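Local coordinates for extracellular solute-binding protein (Conexibacter woesei, PDB 4P98) that probably binds a small solute, perhaps a nucleoside as in PnrA-like relatives, outside the cell membrane and hands it to an ABC transporter for uptake, at residues G149-P154 and G182-L187. Residues are numbered along the deposited sequence; the frame is centred on the assembly and turned at random.
Sequences GGPQLP and GRFYDL
With CG anti to its carbonyl carbon (chi1 -70°), Phe184 swings its ring back over Pro151, although its CB sets out away from the 149-154 segment; Leu153, turned the same way about its first torsion, sends CD1 up to the ring's tip. Pro151 CG sits over one face of the ring, 3.7 Å from its centroid, in a CH-pi contact. Proline suits the place because its compact, rigid ring lays a flat run of methylenes, CG and CD, against the aromatic face. Leu153 CD1 meets Phe184 CZ obliquely at 3.7 Å, a branched apolar end extending the greasy patch. Both segments are loops leaving the C-terminal ends of neighbouring parallel strands, 144-149 and 175-180, and each leads into a helix, the beta-alpha repeat of a periplasmic-binding-protein domain; Phe184 also touches Phe155 at the start of helix 154-170. Beneath the ring the backbones close up: Gly182 N donates to Gly150 O (3.0 Å), approaching from above the carbonyl plane. Gly150 has to lack a side chain, since a CB there would collide with Arg183 O, whereas Gly182 has a positive phi (87°) at which a CB would jam against the preceding carbonyl. Further along, Asp186 caps helix 187-199, its short carboxylate accepting from Lys189 N through OD1.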
ATOM      1  N   GLY A 149      -7.911  11.224  -7.203  1.00 14.20           N
ATOM      2  CA  GLY A 149      -8.109   9.781  -7.285  1.00 13.49           C
ATOM      3  C   GLY A 149      -8.645   9.327  -8.624  1.00 13.92           C
ATOM      4  O   GLY A 149      -8.884  10.144  -9.525  1.00 13.67           O
ATOM      5  N   GLY A 150      -8.826   8.010  -8.744  1.00 14.79           N
ATOM      6  CA  GLY A 150      -9.344   7.391  -9.970  1.00 14.61           C
ATOM      7  C   GLY A 150     -10.864   7.288 -10.006  1.00 14.05           C
ATOM      8  O   GLY A 150     -11.543   8.297  -9.914  1.00 15.02           O
ATOM      9  N   PRO A 151     -11.408   6.064 -10.124  1.00 14.13           N
ATOM     10  CA  PRO A 151     -12.855   5.861 -10.133  1.00 14.58           C
ATOM     11  C   PRO A 151     -13.443   5.918  -8.731  1.00 13.85           C
ATOM     12  O   PRO A 151     -12.763   5.556  -7.773  1.00 12.96           O
ATOM     13  CB  PRO A 151     -13.005   4.451 -10.710  1.00 15.92           C
ATOM     14  CG  PRO A 151     -11.753   3.744 -10.299  1.00 17.79           C
ATOM     15  CD  PRO A 151     -10.669   4.787 -10.168  1.00 16.06           C
ATOM     16  N   GLN A 152     -14.697   6.351  -8.612  1.00 13.48           N
ATOM     17  CA  GLN A 152     -15.348   6.482  -7.306  1.00 13.64           C
ATOM     18  C   GLN A 152     -15.926   5.168  -6.812  1.00 13.29           C
ATOM     19  O   GLN A 152     -17.107   5.082  -6.495  1.00 13.84           O
ATOM     20  CB  GLN A 152     -16.430   7.558  -7.341  1.00 14.57           C
ATOM     21  CG  GLN A 152     -15.871   8.941  -7.606  1.00 16.66           C
ATOM     22  CD  GLN A 152     -16.961   9.983  -7.667  1.00 19.25           C
ATOM     23  OE1 GLN A 152     -17.303  10.480  -8.730  1.00 28.13           O
ATOM     24  NE2 GLN A 152     -17.541  10.276  -6.539  1.00 17.28           N
ATOM     25  N   LEU A 153     -15.070   4.151  -6.749  1.00 12.86           N
ATOM     26  CA  LEU A 153     -15.418   2.857  -6.214  1.00 13.13           C
ATOM     27  C   LEU A 153     -15.326   2.948  -4.700  1.00 14.03           C
ATOM     28  O   LEU A 153     -14.632   3.835  -4.171  1.00 13.95           O
ATOM     29  CB  LEU A 153     -14.453   1.799  -6.740  1.00 13.45           C
ATOM     30  CG  LEU A 153     -14.546   1.499  -8.228  1.00 13.32           C
ATOM     31  CD1 LEU A 153     -13.440   0.524  -8.604  1.00 13.86           C
ATOM     32  CD2 LEU A 153     -15.913   0.934  -8.573  1.00 14.04           C
ATOM     33  N   PRO A 154     -16.035   2.055  -3.989  1.00 14.34           N
ATOM     34  CA  PRO A 154     -16.051   2.145  -2.538  1.00 14.86           C
ATOM     35  C   PRO A 154     -14.672   2.258  -1.853  1.00 13.81           C
ATOM     36  O   PRO A 154     -14.516   3.105  -0.984  1.00 15.33           O
ATOM     37  CB  PRO A 154     -16.797   0.870  -2.117  1.00 15.97           C
ATOM     38  CG  PRO A 154     -17.698   0.576  -3.265  1.00 15.58           C
ATOM     39  CD  PRO A 154     -16.901   0.959  -4.479  1.00 14.54           C
ATOM     40  N   GLY A 182     -12.231   9.081 -12.765  1.00 19.44           N
ATOM     41  CA  GLY A 182     -13.152   8.054 -13.264  1.00 18.66           C
ATOM     42  C   GLY A 182     -12.481   6.782 -13.766  1.00 19.14           C
ATOM     43  O   GLY A 182     -13.171   5.845 -14.157  1.00 20.58           O
ATOM     44  N   ARG A 183     -11.148   6.738 -13.745  1.00 19.12           N
ATOM     45  CA  ARG A 183     -10.368   5.658 -14.374  1.00 22.78           C
ATOM     46  C   ARG A 183      -9.203   5.242 -13.504  1.00 19.96           C
ATOM     47  O   ARG A 183      -8.715   6.044 -12.715  1.00 22.14           O
ATOM     48  CB  ARG A 183      -9.777   6.138 -15.705  1.00 27.68           C
ATOM     49  CG  ARG A 183     -10.796   6.557 -16.740  1.00 34.04           C
ATOM     50  CD  ARG A 183     -11.489   5.349 -17.348  1.00 39.93           C
ATOM     51  NE  ARG A 183     -12.245   5.722 -18.546  1.00 54.26           N
ATOM     52  CZ  ARG A 183     -13.550   6.008 -18.588  1.00 59.96           C
ATOM     53  NH1 ARG A 183     -14.310   5.967 -17.494  1.00 66.88           N
ATOM     54  NH2 ARG A 183     -14.106   6.339 -19.749  1.00 61.41           N
ATOM     55  N   PHE A 184      -8.743   4.001 -13.650  1.00 17.39           N
ATOM     56  CA  PHE A 184      -7.456   3.612 -13.074  1.00 20.24           C
ATOM     57  C   PHE A 184      -6.323   3.950 -14.048  1.00 19.89           C
ATOM     58  O   PHE A 184      -6.452   3.701 -15.235  1.00 17.61           O
ATOM     59  CB  PHE A 184      -7.394   2.116 -12.799  1.00 21.48           C
ATOM     60  CG  PHE A 184      -8.267   1.658 -11.664  1.00 23.13           C
ATOM     61  CD1 PHE A 184      -8.094   2.161 -10.388  1.00 23.32           C
ATOM     62  CD2 PHE A 184      -9.226   0.677 -11.869  1.00 25.42           C
ATOM     63  CE1 PHE A 184      -8.875   1.713  -9.335  1.00 24.30           C
ATOM     64  CE2 PHE A 184     -10.019   0.229 -10.822  1.00 25.92           C
ATOM     65  CZ  PHE A 184      -9.839   0.743  -9.553  1.00 23.54           C
ATOM     66  N   TYR A 185      -5.235   4.526 -13.540  1.00 20.55           N
ATOM     67  CA  TYR A 185      -3.980   4.658 -14.294  1.00 21.20           C
ATOM     68  C   TYR A 185      -4.140   5.493 -15.575  1.00 19.87           C
ATOM     69  O   TYR A 185      -3.457   5.236 -16.552  1.00 23.94           O
ATOM     70  CB  TYR A 185      -3.432   3.250 -14.621  1.00 24.08           C
ATOM     71  CG  TYR A 185      -1.947   3.138 -14.935  1.00 30.05           C
ATOM     72  CD1 TYR A 185      -0.994   3.828 -14.195  1.00 35.13           C
ATOM     73  CD2 TYR A 185      -1.487   2.302 -15.965  1.00 37.31           C
ATOM     74  CE1 TYR A 185       0.362   3.716 -14.481  1.00 38.65           C
ATOM     75  CE2 TYR A 185      -0.136   2.182 -16.250  1.00 40.39           C
ATOM     76  CZ  TYR A 185       0.784   2.894 -15.501  1.00 38.20           C
ATOM     77  OH  TYR A 185       2.130   2.798 -15.757  1.00 39.16           O
ATOM     78  N   ASP A 186      -5.047   6.473 -15.574  1.00 17.99           N
ATOM     79  CA  ASP A 186      -5.161   7.414 -16.696  1.00 18.31           C
ATOM     80  C   ASP A 186      -4.352   8.641 -16.331  1.00 15.75           C
ATOM     81  O   ASP A 186      -4.865   9.590 -15.758  1.00 15.50           O
ATOM     82  CB  ASP A 186      -6.609   7.805 -16.993  1.00 18.24           C
ATOM     83  CG  ASP A 186      -6.749   8.572 -18.304  1.00 22.26           C
ATOM     84  OD1 ASP A 186      -5.869   9.394 -18.655  1.00 19.50           O
ATOM     85  OD2 ASP A 186      -7.756   8.355 -18.986  1.00 24.54           O
ATOM     86  N   LEU A 187      -3.073   8.596 -16.660  1.00 15.87           N
ATOM     87  CA  LEU A 187      -2.133   9.599 -16.183  1.00 16.58           C
ATOM     88  C   LEU A 187      -2.432  10.968 -16.779  1.00 16.77           C
ATOM     89  O   LEU A 187      -2.213  11.987 -16.143  1.00 16.06           O
ATOM     90  CB  LEU A 187      -0.705   9.153 -16.473  1.00 16.67           C
ATOM     91  CG  LEU A 187      -0.287   7.813 -15.868  1.00 18.09           C
ATOM     92  CD1 LEU A 187       1.160   7.524 -16.208  1.00 19.83           C
ATOM     93  CD2 LEU A 187      -0.460   7.772 -14.356  1.00 19.02           C
TER